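Local atomic coordinates of putative xanthine dehydrogenase YAGS fad-binding subunit (Escherichia coli, PDB entry 5G5G), a protein that carries the molybdenum centre and pterin cytosine dinucleotide of a periplasmic aldehyde oxidase and probably oxidises aldehydes to carboxylic acids. Residues S515-Y520 and S683-K688; N441-K446 and G508-N513; R98-P103 and A252-L257. One frame throughout, in Å; residues are numbered along the deposited sequence.

Contact 1 of 3, residues S515-Y520 and S683-K688; sequences STSGVY and SPMKAK. With MCN (pterin cytosine dinucleotide), chain Y.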
loop_
_atom_site.group_PDB
_atom_site.type_symbol
_atom_site.label_atom_id
_atom_site.label_comp_id
_atom_site.label_asym_id
_atom_site.label_seq_id
_atom_site.Cartn_x
_atom_site.Cartn_y
_atom_site.Cartn_z
ATOM N N SER C 515 16.887 -13.971 -15.695
ATOM C CA SER C 515 15.999 -15.102 -15.880
ATOM C C SER C 515 15.835 -15.398 -17.406
ATOM O O SER C 515 15.883 -16.565 -17.836
ATOM C CB SER C 515 14.649 -14.913 -15.193
ATOM O OG SER C 515 13.832 -13.917 -15.755
ATOM N N THR C 516 15.657 -14.343 -18.183
ATOM C CA THR C 516 15.505 -14.501 -19.647
ATOM C C THR C 516 16.795 -14.956 -20.291
ATOM O O THR C 516 16.760 -15.738 -21.233
ATOM C CB THR C 516 14.916 -13.302 -20.382
ATOM O OG1 THR C 516 15.783 -12.172 -20.250
ATOM C CG2 THR C 516 13.529 -12.991 -19.860
ATOM N N SER C 517 17.928 -14.488 -19.770
ATOM C CA SER C 517 19.231 -14.969 -20.237
ATOM C C SER C 517 19.439 -16.458 -19.954
ATOM O O SER C 517 20.083 -17.151 -20.726
ATOM C CB SER C 517 20.391 -14.154 -19.695
ATOM O OG SER C 517 20.347 -12.832 -20.223
ATOM N N GLY C 518 18.940 -16.952 -18.823
ATOM C CA GLY C 518 19.082 -18.397 -18.593
ATOM C C GLY C 518 18.188 -19.177 -19.549
ATOM O O GLY C 518 18.549 -20.242 -20.007
ATOM N N VAL C 519 17.010 -18.638 -19.860
ATOM C CA VAL C 519 16.154 -19.266 -20.878
ATOM C C VAL C 519 16.848 -19.221 -22.242
ATOM O O VAL C 519 16.904 -20.245 -22.959
ATOM C CB VAL C 519 14.715 -18.620 -20.905
ATOM C CG1 VAL C 519 13.921 -19.081 -22.137
ATOM C CG2 VAL C 519 13.995 -18.918 -19.628
ATOM N N TYR C 520 17.493 -18.103 -22.555
ATOM C CA TYR C 520 18.334 -18.006 -23.746
ATOM C C TYR C 520 19.348 -19.156 -23.810
ATOM O O TYR C 520 19.484 -19.847 -24.837
ATOM C CB TYR C 520 19.047 -16.642 -23.800
ATOM C CG TYR C 520 19.963 -16.466 -24.979
ATOM C CD1 TYR C 520 21.271 -16.975 -24.974
ATOM C CD2 TYR C 520 19.500 -15.852 -26.147
ATOM C CE1 TYR C 520 22.102 -16.844 -26.067
ATOM C CE2 TYR C 520 20.331 -15.701 -27.244
ATOM C CZ TYR C 520 21.630 -16.207 -27.204
ATOM O OH TYR C 520 22.442 -16.066 -28.310
ATOM N N SER C 683 24.249 -8.696 -21.384
ATOM C CA SER C 683 23.847 -10.095 -21.510
ATOM C C SER C 683 23.482 -10.397 -22.929
ATOM O O SER C 683 23.411 -9.485 -23.733
ATOM C CB SER C 683 22.633 -10.390 -20.632
ATOM O OG SER C 683 21.441 -9.809 -21.222
ATOM N N PRO C 684 23.153 -11.679 -23.237
ATOM C CA PRO C 684 22.689 -11.990 -24.613
ATOM C C PRO C 684 21.320 -11.340 -24.960
ATOM O O PRO C 684 20.994 -11.190 -26.113
ATOM C CB PRO C 684 22.560 -13.520 -24.638
ATOM C CG PRO C 684 23.445 -13.972 -23.499
ATOM C CD PRO C 684 23.365 -12.898 -22.433
ATOM N N MET C 685 20.549 -11.010 -23.944
ATOM C CA MET C 685 19.282 -10.317 -24.128
ATOM C C MET C 685 19.444 -8.825 -24.427
ATOM O O MET C 685 18.559 -8.191 -24.979
ATOM C CB MET C 685 18.378 -10.500 -22.877
ATOM C CG MET C 685 18.012 -11.933 -22.591
ATOM S SD MET C 685 17.130 -12.815 -23.885
ATOM C CE MET C 685 15.601 -11.905 -23.901
ATOM N N LYS C 686 20.555 -8.269 -23.968
ATOM C CA LYS C 686 20.889 -6.844 -24.101
ATOM C C LYS C 686 19.969 -5.915 -23.295
ATOM O O LYS C 686 19.874 -4.724 -23.562
ATOM C CB LYS C 686 20.974 -6.474 -25.595
ATOM C CG LYS C 686 21.823 -7.462 -26.378
ATOM C CD LYS C 686 21.942 -7.068 -27.855
ATOM C CE LYS C 686 22.818 -8.054 -28.613
ATOM N NZ LYS C 686 22.602 -7.996 -30.076
ATOM N N ALA C 687 19.344 -6.507 -22.268
ATOM C CA ALA C 687 18.406 -5.873 -21.421
ATOM C C ALA C 687 19.087 -5.457 -20.130
ATOM O O ALA C 687 20.082 -6.069 -19.704
ATOM C CB ALA C 687 17.272 -6.817 -21.079
ATOM N N LYS C 688 18.517 -4.435 -19.500
ATOM C CA LYS C 688 18.909 -4.077 -18.123
ATOM C C LYS C 688 17.656 -3.910 -17.265
ATOM O O LYS C 688 16.514 -3.909 -17.775
ATOM C CB LYS C 688 19.791 -2.811 -18.101
ATOM C CG LYS C 688 21.120 -3.051 -18.804
ATOM C CD LYS C 688 22.068 -1.831 -18.763
ATOM C CE LYS C 688 21.513 -0.700 -19.587
ATOM N NZ LYS C 688 22.624 0.296 -19.811
HETATM N N1 MCN Y . 11.161 -5.405 -18.032
HETATM C C2 MCN Y . 11.032 -5.422 -19.493
HETATM N N3 MCN Y . 12.452 -5.140 -19.980
HETATM C C4 MCN Y . 13.572 -4.802 -19.364
HETATM C C5 MCN Y . 13.472 -4.972 -17.873
HETATM C C6 MCN Y . 12.315 -5.182 -17.317
HETATM O O2 MCN Y . 10.144 -5.625 -20.141
HETATM N N4 MCN Y . 14.704 -4.460 -19.869
HETATM C "C1'" MCN Y . 9.859 -5.464 -17.387
HETATM C C2D MCN Y . 9.265 -6.922 -17.404
HETATM O "O2'" MCN Y . 7.842 -6.861 -17.345
HETATM C "C3'" MCN Y . 9.839 -7.398 -16.167
HETATM C C4D MCN Y . 9.809 -6.269 -15.040
HETATM O O4D MCN Y . 9.988 -5.121 -16.002
HETATM O "O3'" MCN Y . 9.244 -8.584 -15.528
HETATM C "C5'" MCN Y . 10.782 -6.114 -14.027
HETATM O "O5'" MCN Y . 12.046 -6.631 -14.371
HETATM P PA MCN Y . 13.277 -6.183 -13.543
HETATM O O1A MCN Y . 14.417 -7.132 -13.906
HETATM O O2A MCN Y . 13.449 -4.707 -13.630
HETATM O O3A MCN Y . 12.829 -6.507 -11.951
HETATM P PB MCN Y . 12.949 -7.933 -11.279
HETATM O O1B MCN Y . 14.279 -8.105 -10.683
HETATM O O2B MCN Y . 12.422 -8.974 -12.212
HETATM O O3B MCN Y . 11.822 -7.754 -10.197
HETATM C C10 MCN Y . 12.157 -7.100 -8.900
HETATM C "C9'" MCN Y . 11.718 -5.682 -8.811
HETATM C "C8'" MCN Y . 12.295 -5.105 -7.406
HETATM S "S8'" MCN Y . 13.867 -5.433 -6.927
HETATM C "C7'" MCN Y . 11.448 -4.592 -6.659
HETATM S "S7'" MCN Y . 11.847 -4.082 -4.992
HETATM C "C6'" MCN Y . 10.049 -4.110 -7.154
HETATM C C7 MCN Y . 10.081 -4.290 -8.746
HETATM O "O9'" MCN Y . 10.427 -5.561 -9.122
HETATM N "N5'" MCN Y . 9.091 -5.192 -6.579
HETATM C C4A MCN Y . 7.712 -5.296 -7.154
HETATM N "N8'" MCN Y . 8.696 -4.091 -9.224
HETATM C C4B MCN Y . 7.668 -4.711 -8.609
HETATM N "N1'" MCN Y . 6.401 -4.628 -9.187
HETATM C "C2'" MCN Y . 5.328 -5.423 -8.768
HETATM N "N2'" MCN Y . 4.190 -5.343 -9.268
HETATM N "N3'" MCN Y . 5.442 -5.896 -7.490
HETATM C "C4'" MCN Y . 6.559 -6.084 -6.693
HETATM O "O4'" MCN Y . 6.761 -6.568 -5.563
#
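P684 holds its CB above the centre of the Y520 ring, 3.6 Å from the centroid and 11° off the normal, a CH-pi contact in which a stiff proline offers C-H bonds to an aromatic face. Y520 keeps CG anti to its own N (chi1 179°), and this carries the ring out to the proline. With an alanine here P684 would probably lose its aromatic platform, leaving a gap beside helix 511-534.

M685, a flexible thioether bent at chi2 and chi3, adds apolar packing, its SD 4.3 Å from Y520 CB. It crosses T516 at about a right angle, and M685 CG lies on a hydroxyl oxygen, 3.2 Å from T516 OG1. T516 and S517 can turn hydroxyls toward this carbon-rich neighbour because A512 O and N513 O bind them one helical turn back.

Among the polar bonds, S683 OG braces the type I turn 683-686 from within, accepting from K686 N at 3.3 Å as an ST motif, and also pairs with N513 OD1 of the helix. Farther on, K688 O takes the cytosine N4 of the cofactor at 2.8 Å.

Around this joint, T479 of helix 472-484 touches both T516 and M685, while I572 of strand 566-574 touches S517 and P684.

Contact 2 of 3, residues N441-K446 and G508-N513; sequences NNLLEK and GQWGAN. With MCN (pterin cytosine dinucleotide), chain Y.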
loop_
_atom_site.group_PDB
_atom_site.type_symbol
_atom_site.label_atom_id
_atom_site.label_comp_id
_atom_site.label_asym_id
_atom_site.label_seq_id
_atom_site.Cartn_x
_atom_site.Cartn_y
_atom_site.Cartn_z
ATOM N N ASN C 441 22.007 0.898 -10.657
ATOM C CA ASN C 441 22.917 -0.015 -11.301
ATOM C C ASN C 441 22.207 -1.243 -11.942
ATOM O O ASN C 441 21.072 -1.595 -11.572
ATOM C CB ASN C 441 24.016 -0.449 -10.338
ATOM C CG ASN C 441 25.049 0.652 -10.102
ATOM O OD1 ASN C 441 25.355 1.426 -11.001
ATOM N ND2 ASN C 441 25.611 0.697 -8.916
ATOM N N ASN C 442 22.907 -1.841 -12.897
ATOM C CA ASN C 442 22.483 -3.076 -13.501
ATOM C C ASN C 442 23.368 -4.176 -12.948
ATOM O O ASN C 442 24.573 -4.103 -13.091
ATOM C CB ASN C 442 22.614 -3.017 -15.009
ATOM C CG ASN C 442 22.153 -4.274 -15.671
ATOM O OD1 ASN C 442 21.001 -4.632 -15.544
ATOM N ND2 ASN C 442 23.049 -4.952 -16.388
ATOM N N LEU C 443 22.775 -5.199 -12.341
ATOM C CA LEU C 443 23.506 -6.255 -11.635
ATOM C C LEU C 443 23.279 -7.606 -12.322
ATOM O O LEU C 443 22.236 -7.837 -12.888
ATOM C CB LEU C 443 23.011 -6.344 -10.186
ATOM C CG LEU C 443 23.106 -5.063 -9.347
ATOM C CD1 LEU C 443 22.484 -5.306 -7.954
ATOM C CD2 LEU C 443 24.543 -4.558 -9.219
ATOM N N LEU C 444 24.284 -8.486 -12.271
ATOM C CA LEU C 444 24.222 -9.753 -12.949
ATOM C C LEU C 444 24.411 -10.863 -11.937
ATOM O O LEU C 444 25.276 -10.758 -11.097
ATOM C CB LEU C 444 25.345 -9.874 -13.960
ATOM C CG LEU C 444 25.334 -9.000 -15.220
ATOM C CD1 LEU C 444 23.981 -9.000 -15.901
ATOM C CD2 LEU C 444 25.795 -7.584 -14.931
ATOM N N GLU C 445 23.663 -11.943 -12.085
ATOM C CA GLU C 445 23.715 -13.091 -11.198
ATOM C C GLU C 445 23.399 -14.337 -12.037
ATOM O O GLU C 445 22.695 -14.249 -13.055
ATOM C CB GLU C 445 22.688 -12.937 -10.083
ATOM C CG GLU C 445 22.922 -11.813 -9.061
ATOM C CD GLU C 445 24.190 -11.969 -8.205
ATOM O OE1 GLU C 445 24.592 -13.137 -7.909
ATOM O OE2 GLU C 445 24.794 -10.907 -7.842
ATOM N N LYS C 446 23.988 -15.472 -11.674
ATOM C CA LYS C 446 23.733 -16.715 -12.375
ATOM C C LYS C 446 22.262 -17.118 -12.353
ATOM O O LYS C 446 21.591 -16.967 -11.308
ATOM C CB LYS C 446 24.558 -17.840 -11.711
ATOM C CG LYS C 446 24.415 -19.215 -12.339
ATOM C CD LYS C 446 25.203 -20.282 -11.577
ATOM C CE LYS C 446 25.201 -21.623 -12.330
ATOM N NZ LYS C 446 25.943 -22.692 -11.592
ATOM N N GLY C 508 16.951 -6.742 -6.875
ATOM C CA GLY C 508 18.030 -5.912 -7.431
ATOM C C GLY C 508 17.827 -5.450 -8.864
ATOM O O GLY C 508 18.816 -5.105 -9.581
ATOM N N GLN C 509 16.571 -5.473 -9.293
ATOM C CA GLN C 509 16.158 -5.390 -10.708
ATOM C C GLN C 509 17.039 -6.185 -11.646
ATOM O O GLN C 509 17.368 -5.713 -12.733
ATOM C CB GLN C 509 15.935 -3.937 -11.179
ATOM C CG GLN C 509 17.140 -2.985 -11.218
ATOM C CD GLN C 509 16.865 -1.699 -11.943
ATOM O OE1 GLN C 509 15.767 -1.165 -11.952
ATOM N NE2 GLN C 509 17.906 -1.157 -12.548
ATOM N N TRP C 510 17.502 -7.350 -11.225
ATOM C CA TRP C 510 18.287 -8.227 -12.112
ATOM C C TRP C 510 17.410 -9.336 -12.692
ATOM O O TRP C 510 17.871 -10.124 -13.524
ATOM C CB TRP C 510 19.515 -8.841 -11.438
ATOM C CG TRP C 510 19.222 -9.707 -10.215
ATOM C CD1 TRP C 510 18.354 -10.779 -10.132
ATOM C CD2 TRP C 510 19.816 -9.581 -8.927
ATOM N NE1 TRP C 510 18.368 -11.302 -8.852
ATOM C CE2 TRP C 510 19.264 -10.596 -8.102
ATOM C CE3 TRP C 510 20.712 -8.657 -8.353
ATOM C CZ2 TRP C 510 19.579 -10.714 -6.728
ATOM C CZ3 TRP C 510 21.075 -8.802 -6.958
ATOM C CH2 TRP C 510 20.504 -9.825 -6.185
ATOM N N GLY C 511 16.171 -9.428 -12.202
ATOM C CA GLY C 511 15.345 -10.608 -12.508
ATOM C C GLY C 511 15.025 -10.818 -13.974
ATOM O O GLY C 511 15.160 -11.952 -14.480
ATOM N N ALA C 512 14.540 -9.766 -14.657
ATOM C CA ALA C 512 14.173 -9.924 -16.067
ATOM C C ALA C 512 15.344 -10.343 -16.936
ATOM O O ALA C 512 15.280 -11.298 -17.717
ATOM C CB ALA C 512 13.609 -8.650 -16.611
ATOM N N ASN C 513 16.423 -9.587 -16.813
ATOM C CA ASN C 513 17.589 -9.844 -17.616
ATOM C C ASN C 513 18.244 -11.204 -17.330
ATOM O O ASN C 513 18.555 -11.938 -18.239
ATOM C CB ASN C 513 18.598 -8.698 -17.410
ATOM C CG ASN C 513 19.805 -8.811 -18.320
ATOM O OD1 ASN C 513 19.682 -9.247 -19.467
ATOM N ND2 ASN C 513 20.984 -8.533 -17.780
HETATM N N1 MCN Y . 11.161 -5.405 -18.032
HETATM C C2 MCN Y . 11.032 -5.422 -19.493
HETATM N N3 MCN Y . 12.452 -5.140 -19.980
HETATM C C4 MCN Y . 13.572 -4.802 -19.364
HETATM C C5 MCN Y . 13.472 -4.972 -17.873
HETATM C C6 MCN Y . 12.315 -5.182 -17.317
HETATM O O2 MCN Y . 10.144 -5.625 -20.141
HETATM N N4 MCN Y . 14.704 -4.460 -19.869
HETATM C "C1'" MCN Y . 9.859 -5.464 -17.387
HETATM C C2D MCN Y . 9.265 -6.922 -17.404
HETATM O "O2'" MCN Y . 7.842 -6.861 -17.345
HETATM C "C3'" MCN Y . 9.839 -7.398 -16.167
HETATM C C4D MCN Y . 9.809 -6.269 -15.040
HETATM O O4D MCN Y . 9.988 -5.121 -16.002
HETATM O "O3'" MCN Y . 9.244 -8.584 -15.528
HETATM C "C5'" MCN Y . 10.782 -6.114 -14.027
HETATM O "O5'" MCN Y . 12.046 -6.631 -14.371
HETATM P PA MCN Y . 13.277 -6.183 -13.543
HETATM O O1A MCN Y . 14.417 -7.132 -13.906
HETATM O O2A MCN Y . 13.449 -4.707 -13.630
HETATM O O3A MCN Y . 12.829 -6.507 -11.951
HETATM P PB MCN Y . 12.949 -7.933 -11.279
HETATM O O1B MCN Y . 14.279 -8.105 -10.683
HETATM O O2B MCN Y . 12.422 -8.974 -12.212
HETATM O O3B MCN Y . 11.822 -7.754 -10.197
HETATM C C10 MCN Y . 12.157 -7.100 -8.900
HETATM C "C9'" MCN Y . 11.718 -5.682 -8.811
HETATM C "C8'" MCN Y . 12.295 -5.105 -7.406
HETATM S "S8'" MCN Y . 13.867 -5.433 -6.927
HETATM C "C7'" MCN Y . 11.448 -4.592 -6.659
HETATM S "S7'" MCN Y . 11.847 -4.082 -4.992
HETATM C "C6'" MCN Y . 10.049 -4.110 -7.154
HETATM C C7 MCN Y . 10.081 -4.290 -8.746
HETATM O "O9'" MCN Y . 10.427 -5.561 -9.122
HETATM N "N5'" MCN Y . 9.091 -5.192 -6.579
HETATM C C4A MCN Y . 7.712 -5.296 -7.154
HETATM N "N8'" MCN Y . 8.696 -4.091 -9.224
HETATM C C4B MCN Y . 7.668 -4.711 -8.609
HETATM N "N1'" MCN Y . 6.401 -4.628 -9.187
HETATM C "C2'" MCN Y . 5.328 -5.423 -8.768
HETATM N "N2'" MCN Y . 4.190 -5.343 -9.268
HETATM N "N3'" MCN Y . 5.442 -5.896 -7.490
HETATM C "C4'" MCN Y . 6.559 -6.084 -6.693
HETATM O "O4'" MCN Y . 6.761 -6.568 -5.563
HETATM O O HOH W 1 20.134 -2.681 -9.033
HETATM O O HOH W 2 20.476 -7.403 -15.000
HETATM O O HOH W 3 20.029 -5.023 -11.988
#
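N441 O is gripped by two donors, a water at 2.9 Å from N441 O that also donates to G508 O, and the amide of Q509, whose NE2 makes a weak bond to N441 O at 3.3 Å (145°). The contact lies in the molybdopterin-binding domain, where residues 508-513 run from a loop into helix 511-534, and amides near the start of that helix hold the cofactor's diphosphate. A512 N reaches O1A of the pterin cytosine dinucleotide at 2.7 Å and G511 N binds its O1B, while G508 N donates to an oxygen of the molybdenum centre.

W510 is the hydrophobic centre of the joint. Its CG sits between the backbone N and carbonyl carbon (chi1 60°), placing the indole across from L443 and E445. E445 CG makes a CH-pi contact over one face, 3.8 Å from the centroid of the six-membered ring and 10° off the normal; G508 CA covers the opposite face toward its rim. L443 CB comes to the ring's edge, 3.7 Å from W510 CE3. Glycine suits position 508 because its phi is positive and a CB would run into W510 CE3. A504 O binds the indole NE1, and the amides of E692 and L693 bind Q509 OE1, so the turn of both groups is held.

Waters bridge the two segments. One links L443 N to G508 O. N442 ND2 is bound to Q583 OE1 and N513 OD1 to S683 OG; between these side chains another water donates to N442 OD1 and L443 O and accepts from N513 ND2 at 3.0 Å.

Contact 3 of 3, residues R98-P103 and A252-L257; sequences RLLGGP and ALLAAL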
loop_
_atom_site.group_PDB
_atom_site.type_symbol
_atom_site.label_atom_id
_atom_site.label_comp_id
_atom_site.label_asym_id
_atom_site.label_seq_id
_atom_site.Cartn_x
_atom_site.Cartn_y
_atom_site.Cartn_z
ATOM N N ARG C 98 15.801 -12.298 15.010
ATOM C CA ARG C 98 15.255 -13.642 15.015
ATOM C C ARG C 98 13.813 -13.615 14.613
ATOM O O ARG C 98 13.061 -12.739 15.004
ATOM C CB ARG C 98 15.348 -14.241 16.408
ATOM C CG ARG C 98 16.772 -14.587 16.831
ATOM C CD ARG C 98 16.824 -15.409 18.140
ATOM N NE ARG C 98 18.242 -15.715 18.373
ATOM C CZ ARG C 98 18.982 -16.634 17.694
ATOM N NH1 ARG C 98 18.457 -17.448 16.772
ATOM N NH2 ARG C 98 20.287 -16.767 17.956
ATOM N N LEU C 99 13.397 -14.641 13.883
ATOM C CA LEU C 99 11.990 -14.735 13.435
ATOM C C LEU C 99 11.076 -15.253 14.572
ATOM O O LEU C 99 9.874 -15.037 14.522
ATOM C CB LEU C 99 11.849 -15.626 12.223
ATOM C CG LEU C 99 12.593 -15.088 10.997
ATOM C CD1 LEU C 99 12.451 -16.093 9.881
ATOM C CD2 LEU C 99 12.027 -13.741 10.594
ATOM N N LEU C 100 11.641 -15.894 15.573
ATOM C CA LEU C 100 10.863 -16.290 16.757
ATOM C C LEU C 100 11.645 -15.790 17.967
ATOM O O LEU C 100 12.787 -16.273 18.222
ATOM C CB LEU C 100 10.697 -17.797 16.807
ATOM C CG LEU C 100 9.985 -18.359 18.028
ATOM C CD1 LEU C 100 8.582 -17.769 18.184
ATOM C CD2 LEU C 100 9.826 -19.855 17.838
ATOM N N GLY C 101 11.063 -14.842 18.693
ATOM C CA GLY C 101 11.738 -14.232 19.853
ATOM C C GLY C 101 11.507 -15.047 21.112
ATOM O O GLY C 101 10.655 -15.928 21.132
ATOM N N GLY C 102 12.224 -14.698 22.170
ATOM C CA GLY C 102 12.118 -15.372 23.467
ATOM C C GLY C 102 13.359 -16.179 23.762
ATOM O O GLY C 102 13.714 -17.028 22.991
ATOM N N PRO C 103 14.027 -15.968 24.896
ATOM C CA PRO C 103 13.647 -15.059 25.948
ATOM C C PRO C 103 13.939 -13.577 25.662
ATOM O O PRO C 103 13.342 -12.731 26.286
ATOM C CB PRO C 103 14.424 -15.604 27.168
ATOM C CG PRO C 103 15.629 -16.248 26.564
ATOM C CD PRO C 103 15.222 -16.768 25.224
ATOM N N ALA C 252 6.428 -18.172 7.508
ATOM C CA ALA C 252 7.019 -19.376 6.951
ATOM C C ALA C 252 7.598 -20.273 8.054
ATOM O O ALA C 252 7.357 -21.487 8.093
ATOM C CB ALA C 252 8.089 -18.965 5.959
ATOM N N LEU C 253 8.430 -19.693 8.905
ATOM C CA LEU C 253 8.982 -20.422 10.008
ATOM C C LEU C 253 7.884 -21.008 10.882
ATOM O O LEU C 253 7.897 -22.213 11.191
ATOM C CB LEU C 253 9.905 -19.564 10.857
ATOM C CG LEU C 253 10.473 -20.316 12.063
ATOM C CD1 LEU C 253 11.260 -21.542 11.661
ATOM C CD2 LEU C 253 11.342 -19.418 12.908
ATOM N N LEU C 254 6.918 -20.172 11.257
ATOM C CA LEU C 254 5.919 -20.640 12.243
ATOM C C LEU C 254 5.003 -21.675 11.612
ATOM O O LEU C 254 4.625 -22.673 12.285
ATOM C CB LEU C 254 5.162 -19.473 12.855
ATOM C CG LEU C 254 6.065 -18.731 13.870
ATOM C CD1 LEU C 254 5.439 -17.421 14.205
ATOM C CD2 LEU C 254 6.223 -19.476 15.161
ATOM N N ALA C 255 4.639 -21.507 10.340
ATOM C CA ALA C 255 3.835 -22.533 9.667
ATOM C C ALA C 255 4.522 -23.878 9.723
ATOM O O ALA C 255 3.912 -24.915 10.054
ATOM C CB ALA C 255 3.536 -22.144 8.217
ATOM N N ALA C 256 5.806 -23.867 9.391
ATOM C CA ALA C 256 6.618 -25.070 9.354
ATOM C C ALA C 256 6.746 -25.746 10.731
ATOM O O ALA C 256 6.508 -26.960 10.889
ATOM C CB ALA C 256 7.993 -24.766 8.786
ATOM N N LEU C 257 7.094 -24.950 11.743
ATOM C CA LEU C 257 7.149 -25.490 13.103
ATOM C C LEU C 257 5.823 -26.075 13.568
ATOM O O LEU C 257 5.774 -27.156 14.169
ATOM C CB LEU C 257 7.577 -24.401 14.084
ATOM C CG LEU C 257 9.020 -23.966 13.883
ATOM C CD1 LEU C 257 9.283 -22.777 14.791
ATOM C CD2 LEU C 257 9.960 -25.103 14.213
#
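L253 directs its CD2 methyl at L99 and L100 of the loop 98-103, where it meets L99 CB at 3.9 Å and L100 CB at 4.3 Å. Its CG stands anti to the backbone N (chi1 178°), which sends the branch outward from helix 250-262 to the two neighbouring residues. L99 and L100 both point toward the helix, but they differ in reach: L99 touches L253 through its CB, whereas L100 adds the ends of both branches to its CB contact.

The isobutyl groups of L100 and L254 cross at about a right angle, and there L100 CD1 lies 4.2 Å from L254 CD2. The other branch turns to the next turn of the helix, so that L100 CD2 comes 4.3 Å from L257 CD1. Three leucines of one helical face thus share L100, and a forked side chain suits the place because each methyl can find a different partner.

The contact joins a loop of the hammerhead domain to a helix of the first molybdopterin-binding domain. Helix 213-224 backs the same surface, with L224 against L253 and L257, while L248 and R249 extend the cover over L99. G101 ties the loop to A111 through the backbone.

Only carbon meets carbon between the two segments; the joint therefore rests on dispersion and the exclusion of water, and any specificity probably comes from the fit of the methyl groups.

From the N terminus, contact 3 comes first: the loop 98-103 meets helix 250-262 after a separation of 149 residues, tying the hammerhead domain to the first cofactor-binding domain. Contact 2 then joins segments 62 residues apart, bringing the loop that follows strand 429-441 to the start of helix 511-534. Contact 1 follows, joining the next turns of that helix to the loop before helix 698-710, 163 residues on. The three run in series, neither nesting nor crossing. Contacts 1 and 2 abut, with K688 CB packed on N442 OD1, and both touch the pterin cofactor; contact 3 stands apart, its centre about 31 Å from that of contact 2.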